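Local atomic coordinates of putative methyl-accepting chemotaxis signal transduction protein (Campylobacter jejuni, PDB entry 6W3X), a protein that probably senses amino acids, with valine bound in the crystal, through an extracytoplasmic Cache-type sensor region, and probably relays the signal to the chemotaxis machinery. Residues Leu79-Gly84 with Leu157-Pro162; Val90-Lys95 with Asp133-Gln138. One frame throughout, in Å; residues are numbered along the deposited sequence. Where two conformers were deposited one is given.

Contact 1. Residues Leu79-Gly84 with Leu157-Pro162. With VAL (valine), chain C.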
loop_
_atom_site.group_PDB
_atom_site.type_symbol
_atom_site.label_atom_id
_atom_site.label_comp_id
_atom_site.label_asym_id
_atom_site.label_seq_id
_atom_site.Cartn_x
_atom_site.Cartn_y
_atom_site.Cartn_z
ATOM N N LEU A 79 9.047 -8.435 5.085
ATOM C CA LEU A 79 9.649 -9.478 4.273
ATOM C C LEU A 79 11.153 -9.279 4.069
ATOM O O LEU A 79 11.936 -10.200 4.185
ATOM C CB LEU A 79 8.910 -9.550 2.956
ATOM C CG LEU A 79 9.225 -10.788 2.135
ATOM C CD1 LEU A 79 8.693 -12.026 2.854
ATOM C CD2 LEU A 79 8.676 -10.646 0.708
ATOM N N ASN A 80 11.533 -8.026 3.823
ATOM C CA ASN A 80 12.937 -7.652 3.603
ATOM C C ASN A 80 13.119 -6.266 4.175
ATOM O O ASN A 80 12.217 -5.411 3.993
ATOM C CB ASN A 80 13.359 -7.619 2.114
ATOM C CG ASN A 80 13.213 -8.931 1.417
ATOM O OD1 ASN A 80 13.903 -9.914 1.741
ATOM N ND2 ASN A 80 12.336 -8.946 0.413
ATOM N N VAL A 81 14.294 -5.999 4.761
ATOM C CA VAL A 81 14.669 -4.641 5.154
ATOM C C VAL A 81 16.147 -4.523 4.748
ATOM O O VAL A 81 16.951 -5.417 5.036
ATOM C CB VAL A 81 14.470 -4.416 6.651
ATOM C CG1 VAL A 81 14.968 -3.037 7.069
ATOM C CG2 VAL A 81 13.016 -4.583 7.064
ATOM N N TYR A 82 16.491 -3.429 4.069
ATOM C CA TYR A 82 17.772 -3.413 3.373
ATOM C C TYR A 82 18.276 -1.993 3.183
ATOM O O TYR A 82 17.529 -1.021 3.229
ATOM C CB TYR A 82 17.640 -4.173 2.032
ATOM C CG TYR A 82 16.456 -3.809 1.200
ATOM C CD1 TYR A 82 15.239 -4.423 1.420
ATOM C CD2 TYR A 82 16.545 -2.910 0.136
ATOM C CE1 TYR A 82 14.140 -4.127 0.623
ATOM C CE2 TYR A 82 15.471 -2.579 -0.667
ATOM C CZ TYR A 82 14.258 -3.257 -0.445
ATOM O OH TYR A 82 13.212 -2.996 -1.278
ATOM N N LEU A 83 19.571 -1.904 2.860
ATOM C CA LEU A 83 20.232 -0.638 2.602
ATOM C C LEU A 83 21.070 -0.766 1.333
ATOM O O LEU A 83 22.052 -1.553 1.327
ATOM C CB LEU A 83 21.113 -0.214 3.769
ATOM C CG LEU A 83 21.828 1.131 3.648
ATOM C CD1 LEU A 83 20.846 2.287 3.588
ATOM C CD2 LEU A 83 22.803 1.351 4.786
ATOM N N GLY A 84 20.709 -0.015 0.300
ATOM C CA GLY A 84 21.446 -0.045 -0.954
ATOM C C GLY A 84 22.464 1.045 -1.025
ATOM O O GLY A 84 22.168 2.191 -0.675
ATOM N N LEU A 157 17.509 3.209 2.020
ATOM C CA LEU A 157 16.810 2.231 2.862
ATOM C C LEU A 157 15.585 1.708 2.093
ATOM O O LEU A 157 14.877 2.486 1.488
ATOM C CB LEU A 157 16.365 2.943 4.131
ATOM C CG LEU A 157 15.599 2.123 5.136
ATOM C CD1 LEU A 157 16.412 1.006 5.764
ATOM C CD2 LEU A 157 15.071 3.033 6.228
ATOM N N GLY A 158 15.354 0.411 2.193
ATOM C CA GLY A 158 14.121 -0.192 1.682
ATOM C C GLY A 158 13.503 -1.106 2.703
ATOM O O GLY A 158 14.180 -1.817 3.460
ATOM N N VAL A 159 12.167 -1.078 2.664
ATOM C CA VAL A 159 11.335 -1.937 3.511
ATOM C C VAL A 159 10.255 -2.578 2.656
ATOM O O VAL A 159 9.474 -1.849 2.039
ATOM C CB VAL A 159 10.693 -1.118 4.641
ATOM C CG1 VAL A 159 9.695 -1.969 5.443
ATOM C CG2 VAL A 159 11.712 -0.488 5.535
ATOM N N ASP A 160 10.232 -3.919 2.582
ATOM C CA ASP A 160 9.247 -4.632 1.753
ATOM C C ASP A 160 8.179 -5.246 2.652
ATOM O O ASP A 160 8.504 -6.060 3.536
ATOM C CB ASP A 160 9.906 -5.785 0.976
ATOM C CG ASP A 160 10.879 -5.347 -0.102
ATOM O OD1 ASP A 160 10.940 -4.138 -0.423
ATOM O OD2 ASP A 160 11.572 -6.262 -0.585
ATOM N N ILE A 161 6.954 -4.821 2.435
ATOM C CA ILE A 161 5.823 -5.368 3.154
ATOM C C ILE A 161 4.956 -6.154 2.126
ATOM O O ILE A 161 4.643 -5.632 1.068
ATOM C CB ILE A 161 4.945 -4.228 3.769
ATOM C CG1 ILE A 161 5.792 -3.286 4.608
ATOM C CG2 ILE A 161 3.756 -4.795 4.522
ATOM C CD1 ILE A 161 6.428 -3.906 5.814
ATOM N N PRO A 162 4.567 -7.406 2.447
ATOM C CA PRO A 162 3.712 -8.134 1.501
ATOM C C PRO A 162 2.459 -7.357 1.134
ATOM O O PRO A 162 1.776 -6.884 2.036
ATOM C CB PRO A 162 3.399 -9.416 2.252
ATOM C CG PRO A 162 4.529 -9.609 3.209
ATOM C CD PRO A 162 4.877 -8.206 3.630
HETATM N N VAL C . 12.492 -6.088 -3.224
HETATM C CA VAL C . 13.798 -5.606 -3.742
HETATM C C VAL C . 13.755 -5.708 -5.261
HETATM O O VAL C . 13.070 -6.612 -5.741
HETATM C CB VAL C . 14.995 -6.437 -3.214
HETATM C CG1 VAL C . 16.302 -5.723 -3.514
HETATM C CG2 VAL C . 14.945 -6.656 -1.709
HETATM O OXT VAL C . 14.421 -4.921 -5.942
#

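Contact 2. Residues Val90-Lys95 with Asp133-Gln138. With VAL (valine), chain C.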
loop_
_atom_site.group_PDB
_atom_site.type_symbol
_atom_site.label_atom_id
_atom_site.label_comp_id
_atom_site.label_asym_id
_atom_site.label_seq_id
_atom_site.Cartn_x
_atom_site.Cartn_y
_atom_site.Cartn_z
ATOM N N VAL A 90 23.863 -4.202 -1.757
ATOM C CA VAL A 90 22.744 -3.972 -0.843
ATOM C C VAL A 90 22.886 -4.880 0.365
ATOM O O VAL A 90 23.040 -6.126 0.232
ATOM C CB VAL A 90 21.389 -4.136 -1.565
ATOM C CG1 VAL A 90 21.232 -5.517 -2.182
ATOM C CG2 VAL A 90 20.220 -3.861 -0.634
ATOM N N LEU A 91 22.874 -4.255 1.548
ATOM C CA LEU A 91 22.888 -4.998 2.794
ATOM C C LEU A 91 21.465 -5.454 3.053
ATOM O O LEU A 91 20.576 -4.608 3.241
ATOM C CB LEU A 91 23.363 -4.120 3.945
ATOM C CG LEU A 91 23.393 -4.827 5.296
ATOM C CD1 LEU A 91 24.348 -6.003 5.282
ATOM C CD2 LEU A 91 23.738 -3.876 6.416
ATOM N N LEU A 92 21.258 -6.755 3.047
ATOM C CA LEU A 92 19.895 -7.329 3.010
ATOM C C LEU A 92 19.612 -8.160 4.246
ATOM O O LEU A 92 20.303 -9.153 4.496
ATOM C CB LEU A 92 19.727 -8.159 1.737
ATOM C CG LEU A 92 18.465 -8.968 1.567
ATOM C CD1 LEU A 92 17.234 -8.075 1.542
ATOM C CD2 LEU A 92 18.563 -9.817 0.314
ATOM N N SER A 93 18.529 -7.806 4.958
ATOM C CA SER A 93 17.962 -8.650 6.032
ATOM C C SER A 93 16.643 -9.215 5.490
ATOM O O SER A 93 15.717 -8.445 5.206
ATOM C CB SER A 93 17.691 -7.822 7.288
ATOM O OG SER A 93 17.174 -8.611 8.336
ATOM N N GLN A 94 16.605 -10.535 5.295
ATOM C CA GLN A 94 15.469 -11.144 4.599
ATOM C C GLN A 94 14.862 -12.171 5.522
ATOM O O GLN A 94 15.560 -12.855 6.263
ATOM C CB GLN A 94 15.891 -11.784 3.269
ATOM C CG GLN A 94 16.899 -12.921 3.412
ATOM C CD GLN A 94 17.163 -13.612 2.097
ATOM O OE1 GLN A 94 18.116 -13.334 1.394
ATOM N NE2 GLN A 94 16.293 -14.504 1.781
ATOM N N LYS A 95 13.539 -12.357 5.384
ATOM C CA LYS A 95 12.879 -13.474 6.066
ATOM C C LYS A 95 13.413 -14.817 5.524
ATOM O O LYS A 95 13.832 -14.925 4.371
ATOM C CB LYS A 95 11.347 -13.258 5.922
ATOM C CG LYS A 95 10.452 -14.025 6.877
ATOM C CD LYS A 95 9.019 -13.503 6.818
ATOM C CE LYS A 95 8.102 -14.338 7.694
ATOM N NZ LYS A 95 8.386 -14.095 9.129
ATOM N N ASP A 133 8.874 -9.067 -5.635
ATOM C CA ASP A 133 10.232 -8.978 -5.077
ATOM C C ASP A 133 11.114 -10.048 -5.667
ATOM O O ASP A 133 10.756 -11.239 -5.668
ATOM C CB ASP A 133 10.130 -9.186 -3.556
ATOM C CG ASP A 133 11.433 -9.511 -2.897
ATOM O OD1 ASP A 133 12.447 -8.831 -3.210
ATOM O OD2 ASP A 133 11.432 -10.433 -2.037
ATOM N N THR A 134 12.328 -9.671 -6.076
ATOM C CA THR A 134 13.269 -10.659 -6.620
ATOM C C THR A 134 13.825 -11.638 -5.583
ATOM O O THR A 134 14.200 -12.776 -5.913
ATOM C CB THR A 134 14.398 -9.997 -7.427
ATOM O OG1 THR A 134 15.146 -9.131 -6.586
ATOM C CG2 THR A 134 13.805 -9.154 -8.510
ATOM N N VAL A 135 13.917 -11.207 -4.328
ATOM C CA VAL A 135 14.590 -12.011 -3.323
ATOM C C VAL A 135 13.761 -13.216 -2.882
ATOM O O VAL A 135 14.138 -14.371 -3.003
ATOM C CB VAL A 135 15.054 -11.124 -2.132
ATOM C CG1 VAL A 135 15.635 -11.985 -1.004
ATOM C CG2 VAL A 135 16.112 -10.118 -2.587
ATOM N N LEU A 136 12.585 -12.906 -2.378
ATOM C CA LEU A 136 11.683 -13.899 -1.844
ATOM C C LEU A 136 10.480 -14.196 -2.722
ATOM O O LEU A 136 9.684 -15.063 -2.395
ATOM C CB LEU A 136 11.282 -13.546 -0.422
ATOM C CG LEU A 136 12.406 -13.726 0.593
ATOM C CD1 LEU A 136 12.033 -13.171 1.950
ATOM C CD2 LEU A 136 12.803 -15.182 0.718
ATOM N N LYS A 137 10.347 -13.512 -3.854
ATOM C CA LYS A 137 9.399 -13.930 -4.866
ATOM C C LYS A 137 7.961 -13.865 -4.358
ATOM O O LYS A 137 7.115 -14.714 -4.665
ATOM C CB LYS A 137 9.729 -15.354 -5.341
ATOM C CG LYS A 137 11.234 -15.590 -5.453
ATOM C CD LYS A 137 11.808 -14.818 -6.605
ATOM C CE LYS A 137 13.117 -15.479 -7.030
ATOM N NZ LYS A 137 13.977 -14.595 -7.859
ATOM N N GLN A 138 7.686 -12.828 -3.596
ATOM C CA GLN A 138 6.322 -12.476 -3.164
ATOM C C GLN A 138 6.019 -11.073 -3.642
ATOM O O GLN A 138 6.948 -10.260 -3.798
ATOM C CB GLN A 138 6.159 -12.560 -1.641
ATOM C CG GLN A 138 6.307 -13.961 -1.119
ATOM C CD GLN A 138 6.177 -14.043 0.371
ATOM O OE1 GLN A 138 5.359 -13.329 0.973
ATOM N NE2 GLN A 138 7.006 -14.877 0.986
HETATM N N VAL C . 12.492 -6.088 -3.224
HETATM C CA VAL C . 13.798 -5.606 -3.742
HETATM C C VAL C . 13.755 -5.708 -5.261
HETATM O O VAL C . 13.070 -6.612 -5.741
HETATM C CB VAL C . 14.995 -6.437 -3.214
HETATM C CG1 VAL C . 16.302 -5.723 -3.514
HETATM C CG2 VAL C . 14.945 -6.656 -1.709
HETATM O OXT VAL C . 14.421 -4.921 -5.942
#

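Contact 1. Residues Leu79-Gly84 with Leu157-Pro162
Tyr-82 and Asp-160 meet across two antiparallel strands, and their side chains turn a piece of regular sheet into the wall of a ligand pocket. The phenol hydroxyl of Tyr-82 donates to OD1 of Asp-160, OH to OD1 2.7 Å, from the syn side and tilted out of the carboxylate plane, which stands 69° from that of the ring. The ring gets there because CG sits between the backbone N and the carbonyl carbon (chi1 48°), which lays it across the neighbouring strand and over Gly-158. With no side chain at that position, Gly-158 lets its CA pack on the ring face, 3.8 Å from the centroid, a CH-pi contact. CG2 of the bound valine lies over the opposite face, toward the rim, 3.5 Å from CE1 of Tyr-82.

The other carboxylate oxygen of Asp-160 is shared. Asn-80 ND2 reaches OD2 of Asp-160 on its anti side at 3.0 Å, slightly out of plane, the amide nearly perpendicular to the carboxylate. The valine N donates to the same OD2 of Asp-160 at 2.8 Å. Thr-142 holds OD1 as well, so both oxygens are gripped and the carboxylate is fixed in rotation. Beneath, the backbones pair in register: Asp-160 N donates to Asn-80 O at 2.9 Å, and Tyr-82 and Gly-158 exchange two bonds. On the other side of the sheet Val-81, Val-159 and Leu-157 pack on the long helix 4-48. This helix-backed antiparallel sheet, with Asp-160 receiving the ligand amine, is consistent with the amino-acid pocket of the first PDC (Cache) module.

Contact 2. Residues Val90-Lys95 with Asp133-Gln138
The ligand-binding loop of the Cache domain, between strands 126-132 and 139-149, here rests its apolar side chains on strand 90-94. Leu-92 and Val-135 reach toward each other tip to tip, CD2 of Leu-92 3.8 Å from CG2 of Val-135. That same CG2 also touches the bound valine, so one methyl serves both the contact and the pocket. Farther along the strand, the amide of Gln-94 lies obliquely against the loop: a chi1 of 62° folds CG back over the backbone, and OE1 of Gln-94 comes 3.7 Å from CG1 of Val-135 while NE2 lies against CD2 of Leu-136. At the end of the strand, CD1 of Leu-136 packs on the backbone and CB of Lys-95.

The Asp-133 carboxylate holds the turn from within. Its OD1 accepts from Val-135 N in an Asx turn, and its OD2 takes Leu-136 N at 2.7 Å, both donors approaching from above the carboxylate plane. Asn-80 gives OD2 a further bond. Polar groups of the loop also bind the ligand: OD1 of Asp-133 accepts from the valine N at 2.7 Å, and Thr-134 N donates to the valine O at 3.2 Å, nearly straight at 175°.

In the fold
Together the two contacts illustrate how a Cache sheet and its loops share one ligand. Contact 1 is buried and joins central neighbours of the six-stranded sheet; contact 2 is a surface contact, where a loop leans on strand 90-94. Strand 90-94 follows strand 80-84 in the chain and pairs with it, through bonds such as Ser-93 N to Val-81 O, so the two contacts are continuous. Their chemistry differs: backbone bonds and carboxylate partners span the first, whereas side-chain methyls and the Gln-94 amide make the second. Asn-80 ties them, donating from ND2 to both Asp-160 and Asp-133, the two acidic residues that receive the valine ammonium group.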